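Local coordinates for protein oxidoreductase (PDB 3Q2K) that probably oxidises a UDP-linked N-acetylglucosaminuronic acid with NAD as cofactor, a step towards the diacetamido-mannuronic acid sugar of Bordetella pertussis, at residues L352-R357 with I365-D370. Sequence-based numbering, arbitrary orientation.
Sequences LTAIYR and IPLPLD
Ile365 CG2 rests on Ala354 CB at 3.6 Å, and the CA atoms of these two residues, 5.5 Å apart, are the nearest pair between 352-357 and 365-370, consistent with the small alanine side chain. A chi1 of -58° sets CG1 of Ile365 beside the backbone N and turns CG2 away from it, to the alanine. The side chain thus spans the step from Ala354 to Arg357: CG1 makes van der Waals contact with Ala354 O at 3.5 Å, and CG1 and CD1 both lie 3.9 Å from Arg357 CB. Further along, Leu369 lays CD1 on Thr353 CB at 3.7 Å, while CD2 approaches Arg357 NH1 obliquely at 4.1 Å. The arginine runs extended from CG to NE, back along its helix, so that Thr353 CG2 lies under one face of the guanidinium, 3.3 Å from its plane and towards the rim. Thr353 OG1 turns instead to Leu349 O, one helical turn earlier. Beyond this shell, Ile365 and Leu367 bond through their backbones to Val226 and Glu224, adding a short antiparallel strand beside strand 223-231, outermost in this sheet within the chain; Trp129 of helix 129-142 packs on Thr353, Arg357 and Leu369. No hydrogen bond joins the segments: they meet by van der Waals contact, mostly aliphatic, while Asp370 OD1 forms a salt bridge to Arg360 of a second subunit.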
# COMPACT_ATOMS: atom_id res chain seq x y z
N LEU C 352 12.90 7.71 -17.54
CA LEU C 352 13.26 8.82 -16.66
C LEU C 352 12.01 9.10 -15.85
O LEU C 352 12.13 9.40 -14.66
CB LEU C 352 13.63 10.11 -17.41
CG LEU C 352 14.80 9.92 -18.38
CD1 LEU C 352 14.93 11.13 -19.29
CD2 LEU C 352 16.08 9.66 -17.59
N THR C 353 10.85 9.09 -16.50
CA THR C 353 9.63 9.43 -15.76
C THR C 353 9.45 8.40 -14.64
O THR C 353 9.17 8.73 -13.48
CB THR C 353 8.38 9.46 -16.67
OG1 THR C 353 8.57 10.41 -17.71
CG2 THR C 353 7.13 9.91 -15.91
N ALA C 354 9.63 7.14 -14.98
CA ALA C 354 9.45 6.06 -14.01
C ALA C 354 10.45 6.20 -12.86
O ALA C 354 10.11 6.13 -11.67
CB ALA C 354 9.60 4.69 -14.71
N ILE C 355 11.71 6.42 -13.21
CA ILE C 355 12.72 6.73 -12.19
C ILE C 355 12.39 7.94 -11.32
O ILE C 355 12.53 7.86 -10.10
CB ILE C 355 14.07 6.97 -12.82
CG1 ILE C 355 14.62 5.62 -13.30
CG2 ILE C 355 15.00 7.68 -11.82
CD1 ILE C 355 15.81 5.89 -14.17
N TYR C 356 11.89 9.04 -11.88
CA TYR C 356 11.55 10.22 -11.08
C TYR C 356 10.29 9.99 -10.25
O TYR C 356 10.24 10.47 -9.12
CB TYR C 356 11.35 11.48 -11.93
CG TYR C 356 12.63 12.18 -12.31
CD1 TYR C 356 13.86 11.64 -11.94
CD2 TYR C 356 12.63 13.32 -13.10
CE1 TYR C 356 15.06 12.25 -12.30
CE2 TYR C 356 13.83 13.94 -13.48
CZ TYR C 356 15.04 13.40 -13.06
OH TYR C 356 16.26 14.00 -13.36
N ARG C 357 9.30 9.28 -10.77
CA ARG C 357 8.15 8.97 -9.93
C ARG C 357 8.52 7.98 -8.82
O ARG C 357 7.97 8.09 -7.73
CB ARG C 357 6.98 8.34 -10.70
CG ARG C 357 6.33 9.24 -11.73
CD ARG C 357 5.13 8.61 -12.42
NE ARG C 357 4.64 9.55 -13.42
CZ ARG C 357 3.86 9.19 -14.43
NH1 ARG C 357 3.52 7.91 -14.50
NH2 ARG C 357 3.45 10.06 -15.35
N ILE C 365 7.97 1.59 -9.83
CA ILE C 365 7.16 2.09 -10.95
C ILE C 365 7.34 1.13 -12.14
O ILE C 365 8.46 0.87 -12.55
CB ILE C 365 7.56 3.51 -11.37
CG1 ILE C 365 7.42 4.50 -10.21
CG2 ILE C 365 6.81 3.98 -12.63
CD1 ILE C 365 5.96 4.67 -9.85
N PRO C 366 6.25 0.50 -12.62
CA PRO C 366 6.37 -0.44 -13.73
C PRO C 366 6.06 0.24 -15.07
O PRO C 366 5.32 1.23 -15.09
CB PRO C 366 5.21 -1.39 -13.47
CG PRO C 366 4.17 -0.51 -12.85
CD PRO C 366 4.95 0.41 -11.95
N LEU C 367 6.60 -0.31 -16.15
CA LEU C 367 6.30 0.14 -17.51
C LEU C 367 5.33 -0.78 -18.24
O LEU C 367 5.21 -1.94 -17.85
CB LEU C 367 7.57 0.09 -18.35
CG LEU C 367 8.62 1.03 -17.74
CD1 LEU C 367 9.92 0.89 -18.50
CD2 LEU C 367 8.11 2.45 -17.88
N PRO C 368 4.68 -0.31 -19.31
CA PRO C 368 4.73 1.02 -19.90
C PRO C 368 3.84 1.93 -19.06
O PRO C 368 3.04 1.41 -18.29
CB PRO C 368 4.09 0.83 -21.28
CG PRO C 368 3.15 -0.34 -21.09
CD PRO C 368 3.67 -1.17 -19.95
N LEU C 369 4.01 3.24 -19.16
CA LEU C 369 3.21 4.21 -18.42
C LEU C 369 1.86 4.46 -19.09
O LEU C 369 1.68 4.35 -20.29
CB LEU C 369 3.97 5.53 -18.37
CG LEU C 369 5.41 5.42 -17.86
CD1 LEU C 369 6.08 6.80 -17.92
CD2 LEU C 369 5.37 4.83 -16.44
N ASP C 370 0.85 4.76 -18.27
CA ASP C 370 -0.39 5.29 -18.83
C ASP C 370 -0.17 6.56 -19.64
O ASP C 370 0.71 7.37 -19.31
CB ASP C 370 -1.22 5.72 -17.62
CG ASP C 370 -1.78 4.54 -16.89
OD1 ASP C 370 -1.88 3.48 -17.54
OD2 ASP C 370 -2.13 4.74 -15.70
OXT ASP C 370 -0.91 6.75 -20.60